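RagB/SusD domain protein (Flavobacterium johnsoniae, PDB 5J5U) binds chitin and, as a SusD homologue, probably captures chitin chains at the cell surface for uptake by its bacterium. Local coordinates at residues N101-I106 with S179-L184; R269-P274 with N390-A395. One frame throughout, in Å; residues are numbered along the deposited sequence.

Contact 1 (N101-I106 with S179-L184)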
loop_
_atom_site.group_PDB
_atom_site.type_symbol
_atom_site.label_atom_id
_atom_site.label_comp_id
_atom_site.label_asym_id
_atom_site.label_seq_id
_atom_site.Cartn_x
_atom_site.Cartn_y
_atom_site.Cartn_z
ATOM N N ASN A 101 -13.339 14.110 16.251
ATOM C CA ASN A 101 -12.765 13.093 17.112
ATOM C C ASN A 101 -12.769 11.733 16.424
ATOM O O ASN A 101 -11.807 10.979 16.509
ATOM C CB ASN A 101 -13.528 13.033 18.436
ATOM C CG ASN A 101 -12.965 12.013 19.395
ATOM O OD1 ASN A 101 -13.432 10.876 19.447
ATOM N ND2 ASN A 101 -11.965 12.418 20.177
ATOM N N ALA A 102 -13.859 11.430 15.742
ATOM C CA ALA A 102 -13.960 10.178 15.019
ATOM C C ALA A 102 -12.988 10.179 13.828
ATOM O O ALA A 102 -12.242 9.203 13.617
ATOM C CB ALA A 102 -15.394 9.942 14.556
ATOM N N VAL A 103 -12.973 11.280 13.073
ATOM C CA VAL A 103 -12.116 11.372 11.896
ATOM C C VAL A 103 -10.645 11.156 12.301
ATOM O O VAL A 103 -9.944 10.302 11.743
ATOM C CB VAL A 103 -12.303 12.731 11.169
ATOM C CG1 VAL A 103 -11.145 13.009 10.232
ATOM C CG2 VAL A 103 -13.620 12.744 10.392
ATOM N N ALA A 104 -10.208 11.904 13.307
ATOM C CA ALA A 104 -8.876 11.755 13.825
ATOM C C ALA A 104 -8.603 10.299 14.183
ATOM O O ALA A 104 -7.541 9.778 13.855
ATOM C CB ALA A 104 -8.675 12.650 15.023
ATOM N N LYS A 105 -9.558 9.634 14.825
ATOM C CA LYS A 105 -9.335 8.240 15.239
ATOM C C LYS A 105 -9.137 7.336 14.018
ATOM O O LYS A 105 -8.234 6.468 14.011
ATOM C CB LYS A 105 -10.489 7.722 16.110
ATOM C CG LYS A 105 -10.265 7.968 17.607
ATOM C CD LYS A 105 -11.438 7.506 18.460
ATOM C CE LYS A 105 -12.736 8.105 17.956
ATOM N NZ LYS A 105 -13.861 7.866 18.880
ATOM N N ILE A 106 -9.951 7.566 12.980
ATOM C CA ILE A 106 -9.801 6.837 11.725
ATOM C C ILE A 106 -8.412 7.146 11.162
ATOM O O ILE A 106 -7.664 6.233 10.797
ATOM C CB ILE A 106 -10.918 7.194 10.716
ATOM C CG1 ILE A 106 -12.272 6.764 11.271
ATOM C CG2 ILE A 106 -10.733 6.474 9.403
ATOM C CD1 ILE A 106 -13.425 7.262 10.468
ATOM N N SER A 179 -20.114 11.152 5.495
ATOM C CA SER A 179 -20.614 9.949 4.835
ATOM C C SER A 179 -19.476 9.186 4.165
ATOM O O SER A 179 -19.496 7.960 4.069
ATOM C CB SER A 179 -21.677 10.296 3.794
ATOM O OG SER A 179 -21.108 11.002 2.701
ATOM N N LYS A 180 -18.495 9.920 3.661
ATOM C CA LYS A 180 -17.346 9.282 3.041
ATOM C C LYS A 180 -16.425 8.743 4.140
ATOM O O LYS A 180 -15.821 7.675 4.004
ATOM C CB LYS A 180 -16.621 10.259 2.106
ATOM C CG LYS A 180 -17.312 10.431 0.743
ATOM C CD LYS A 180 -16.532 11.389 -0.152
ATOM C CE LYS A 180 -17.011 11.369 -1.591
ATOM N NZ LYS A 180 -17.192 9.977 -2.060
ATOM N N TRP A 181 -16.352 9.461 5.252
ATOM C CA TRP A 181 -15.528 8.997 6.348
ATOM C C TRP A 181 -16.047 7.673 6.915
ATOM O O TRP A 181 -15.257 6.796 7.296
ATOM C CB TRP A 181 -15.430 10.064 7.435
ATOM C CG TRP A 181 -14.368 11.067 7.118
ATOM C CD1 TRP A 181 -14.545 12.320 6.605
ATOM C CD2 TRP A 181 -12.955 10.874 7.228
ATOM N NE1 TRP A 181 -13.331 12.930 6.419
ATOM C CE2 TRP A 181 -12.337 12.064 6.789
ATOM C CE3 TRP A 181 -12.154 9.815 7.656
ATOM C CZ2 TRP A 181 -10.951 12.225 6.773
ATOM C CZ3 TRP A 181 -10.776 9.976 7.650
ATOM C CH2 TRP A 181 -10.186 11.171 7.214
ATOM N N LYS A 182 -17.367 7.503 6.933
ATOM C CA LYS A 182 -17.943 6.234 7.384
ATOM C C LYS A 182 -17.449 5.071 6.532
ATOM O O LYS A 182 -16.891 4.090 7.051
ATOM C CB LYS A 182 -19.471 6.293 7.360
ATOM C CG LYS A 182 -20.048 7.190 8.447
ATOM C CD LYS A 182 -21.566 7.267 8.401
ATOM C CE LYS A 182 -22.102 7.808 9.727
ATOM N NZ LYS A 182 -22.697 6.746 10.614
ATOM N N LYS A 183 -17.618 5.195 5.220
ATOM C CA LYS A 183 -17.224 4.122 4.306
ATOM C C LYS A 183 -15.708 3.902 4.275
ATOM O O LYS A 183 -15.261 2.764 4.100
ATOM C CB LYS A 183 -17.742 4.415 2.904
ATOM C CG LYS A 183 -19.244 4.669 2.875
ATOM C CD LYS A 183 -19.751 4.852 1.461
ATOM C CE LYS A 183 -19.828 6.335 1.122
ATOM N NZ LYS A 183 -20.249 6.526 -0.289
ATOM N N LEU A 184 -14.923 4.967 4.472
ATOM C CA LEU A 184 -13.464 4.818 4.577
ATOM C C LEU A 184 -13.113 3.981 5.800
ATOM O O LEU A 184 -12.235 3.108 5.739
ATOM C CB LEU A 184 -12.749 6.172 4.670
ATOM C CG LEU A 184 -11.263 6.039 5.043
ATOM C CD1 LEU A 184 -10.465 5.417 3.923
ATOM C CD2 LEU A 184 -10.652 7.369 5.457
#
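Val103 sets its two methyls on one face of the Trp181 indole. Val103 CG1 sits 3.6 Å from the centroid of the six-membered ring of Trp181 and only 15° off the normal, a CH-pi contact. Val103 CG2 covers the pyrrole side, with its closest approach to Trp181 CD2 at 3.7 Å. With CG1 anti to the backbone N (chi1 162°) and CG2 anti to the carbonyl carbon, both branches are turned toward helix 178-195, which lets CG1 reach the six-membered ring while CG2 lies over the five-membered one; the two side chains cross at about a right angle.

Ile106, one turn further on, comes to the edge instead. Ile106 CG2 lies near the ring plane, 3.9 Å from Trp181 CZ3, and Ile106 CD1 reaches the backbone, 3.7 Å from Trp181 O. Ile106 CG2 also meets Leu184 CD2 at 4.0 Å, so one methyl joins the indole rim to the next turn of the facing helix. No hydrogen bond links the segments; the indole N-H is instead used by Asp171, which should help fix the rotation of the ring, and Tyr174 meets it edge-to-face.

The axes of 101-106 and 179-184 come within 10.7 Å at 34°, running the same general way, a spacing that the indole of Trp181 spans. This is buried packing between helices 98-119 and 178-195 of the largely helical SusD-like fold. Helix 16-29 adds Leu20 against Val103 and Gln24 against Trp181, helix 143-160 brings Ser157 to Ile106, and helix 66-90 packs on Ala104 through Ile87 and Ile88.

Contact 2 (R269-P274 with N390-A395)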
loop_
_atom_site.group_PDB
_atom_site.type_symbol
_atom_site.label_atom_id
_atom_site.label_comp_id
_atom_site.label_asym_id
_atom_site.label_seq_id
_atom_site.Cartn_x
_atom_site.Cartn_y
_atom_site.Cartn_z
ATOM N N ARG A 269 0.649 -7.298 -20.349
ATOM C CA ARG A 269 0.724 -7.505 -21.785
ATOM C C ARG A 269 0.159 -8.873 -22.213
ATOM O O ARG A 269 -0.662 -8.943 -23.130
ATOM C CB ARG A 269 2.173 -7.360 -22.263
ATOM C CG ARG A 269 2.333 -7.336 -23.780
ATOM C CD ARG A 269 3.759 -7.644 -24.171
ATOM N NE ARG A 269 4.141 -8.919 -23.591
ATOM C CZ ARG A 269 5.209 -9.102 -22.830
ATOM N NH1 ARG A 269 6.021 -8.078 -22.566
ATOM N NH2 ARG A 269 5.460 -10.304 -22.332
ATOM N N ASP A 270 0.597 -9.953 -21.568
ATOM C CA ASP A 270 0.210 -11.297 -21.996
ATOM C C ASP A 270 -1.274 -11.606 -21.747
ATOM O O ASP A 270 -1.824 -12.515 -22.363
ATOM C CB ASP A 270 1.054 -12.382 -21.299
ATOM C CG ASP A 270 2.549 -12.296 -21.632
ATOM O OD1 ASP A 270 2.928 -11.601 -22.604
ATOM O OD2 ASP A 270 3.347 -12.955 -20.917
ATOM N N ASN A 271 -1.925 -10.860 -20.861
ATOM C CA ASN A 271 -3.344 -11.103 -20.569
ATOM C C ASN A 271 -4.252 -10.023 -21.148
ATOM O O ASN A 271 -5.452 -10.011 -20.885
ATOM C CB ASN A 271 -3.599 -11.209 -19.049
ATOM C CG ASN A 271 -2.926 -12.424 -18.416
ATOM O OD1 ASN A 271 -3.308 -13.567 -18.670
ATOM N ND2 ASN A 271 -1.932 -12.174 -17.569
ATOM N N GLY A 272 -3.672 -9.103 -21.911
ATOM C CA GLY A 272 -4.424 -8.019 -22.513
ATOM C C GLY A 272 -5.134 -7.090 -21.548
ATOM O O GLY A 272 -6.261 -6.687 -21.802
ATOM N N ASP A 273 -4.480 -6.764 -20.436
ATOM C CA ASP A 273 -4.996 -5.783 -19.486
ATOM C C ASP A 273 -4.923 -4.389 -20.122
ATOM O O ASP A 273 -3.896 -4.018 -20.680
ATOM C CB ASP A 273 -4.199 -5.847 -18.175
ATOM C CG ASP A 273 -4.929 -5.213 -17.003
ATOM O OD1 ASP A 273 -5.162 -4.002 -17.048
ATOM O OD2 ASP A 273 -5.260 -5.923 -16.027
ATOM N N PRO A 274 -6.024 -3.622 -20.079
ATOM C CA PRO A 274 -6.023 -2.273 -20.669
ATOM C C PRO A 274 -5.115 -1.281 -19.927
ATOM O O PRO A 274 -4.904 -0.160 -20.389
ATOM C CB PRO A 274 -7.489 -1.832 -20.555
ATOM C CG PRO A 274 -8.255 -3.065 -20.347
ATOM C CD PRO A 274 -7.361 -4.011 -19.600
ATOM N N ASN A 390 -14.516 -10.059 -19.126
ATOM C CA ASN A 390 -15.294 -11.232 -19.514
ATOM C C ASN A 390 -14.441 -12.343 -20.135
ATOM O O ASN A 390 -14.832 -13.508 -20.107
ATOM C CB ASN A 390 -16.417 -10.809 -20.469
ATOM C CG ASN A 390 -17.482 -9.967 -19.772
ATOM O OD1 ASN A 390 -17.732 -10.123 -18.572
ATOM N ND2 ASN A 390 -18.096 -9.053 -20.518
ATOM N N ALA A 391 -13.281 -11.987 -20.684
ATOM C CA ALA A 391 -12.384 -12.986 -21.278
ATOM C C ALA A 391 -11.536 -13.714 -20.237
ATOM O O ALA A 391 -11.055 -14.823 -20.488
ATOM C CB ALA A 391 -11.481 -12.340 -22.305
ATOM N N LYS A 392 -11.377 -13.096 -19.069
ATOM C CA LYS A 392 -10.595 -13.687 -17.993
ATOM C C LYS A 392 -11.296 -13.484 -16.653
ATOM O O LYS A 392 -10.908 -12.619 -15.864
ATOM C CB LYS A 392 -9.175 -13.094 -17.968
ATOM C CG LYS A 392 -8.090 -14.156 -17.775
ATOM C CD LYS A 392 -7.230 -14.334 -19.033
ATOM C CE LYS A 392 -6.066 -15.325 -18.806
ATOM N NZ LYS A 392 -5.132 -15.406 -19.984
ATOM N N PRO A 393 -12.332 -14.301 -16.386
ATOM C CA PRO A 393 -13.117 -14.208 -15.151
ATOM C C PRO A 393 -12.423 -14.939 -14.019
ATOM O O PRO A 393 -11.413 -15.606 -14.263
ATOM C CB PRO A 393 -14.419 -14.911 -15.519
ATOM C CG PRO A 393 -13.938 -16.008 -16.444
ATOM C CD PRO A 393 -12.787 -15.423 -17.233
ATOM N N LEU A 394 -12.959 -14.819 -12.808
ATOM C CA LEU A 394 -12.504 -15.644 -11.700
ATOM C C LEU A 394 -12.701 -17.128 -12.081
ATOM O O LEU A 394 -13.814 -17.552 -12.411
ATOM C CB LEU A 394 -13.270 -15.290 -10.422
ATOM C CG LEU A 394 -12.576 -15.586 -9.094
ATOM C CD1 LEU A 394 -11.302 -14.764 -8.965
ATOM C CD2 LEU A 394 -13.508 -15.377 -7.907
ATOM N N ALA A 395 -11.607 -17.890 -12.081
ATOM C CA ALA A 395 -11.612 -19.295 -12.499
ATOM C C ALA A 395 -11.690 -20.258 -11.305
ATOM O O ALA A 395 -11.550 -19.845 -10.155
ATOM C CB ALA A 395 -10.385 -19.594 -13.330
#
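Asn271 meets Lys392 through a single hydrogen bond between two chain turns at the protein surface. Just before it, in the last turn of helix 262-270, Arg269 turns its guanidinium side-on to Asp270: NE and NH2 both donate to Asp270 OD1, the bond from Arg269 NH2 being 2.9 Å long. They arrive from the same face of the carboxylate, about 30° out of its plane, on the syn side. The same NH2 has a second acidic partner in Asp266.

Asn271, the first residue to leave helical geometry, carries the contact. Its CG is anti to the carbonyl carbon (chi1 -66°), a setting from which Asn271 OD1 meets Lys392 NZ at 2.9 Å; the ammonium nitrogen lies in the carbonyl plane with a C=O...N angle of 151°. Lys392, just past the end of helix 382-391 and bent at chi2, reaches across at about a right angle, its CE 3.3 Å from Asn271 OD1. The other end of the amide, ND2, is hydrogen-bonded to Tyr267 O, a pattern consistent with the modelled orientation of the amide, and one that should hold it against turning. With an alanine in place of Asn271, the Lys392 ammonium would probably lose this acceptor and Tyr267 O its amide donor.

Beyond Gly272, Asp273 caps a backbone N of the following turn, and its OD2 forms a salt bridge with Arg275, before Pro274 leads toward helix 276-279. Gly272, at positive phi, is the C-prime residue of a Schellman motif that ends helix 262-270: Gly272 N bonds to Arg269 O at 3.3 Å, and Asp273 N to Leu268 O.

How the contacts relate
Contacts 1 and 2 follow one another along the chain, the first closing before the second opens, and both belong to the SusD-like part of the chain. Their centres are 35 Å apart and their nearest atoms about 22 Å, so neither touches the other. They differ in kind: contact 1 is apolar core packing between two helices, whereas contact 2 is a single surface hydrogen bond between two loops that follow helix ends. The centre of contact 1 lies about 19 Å from the centre of the chain, that of contact 2 about 23 Å. Neither contact can be tied to a chitin-binding site from its geometry.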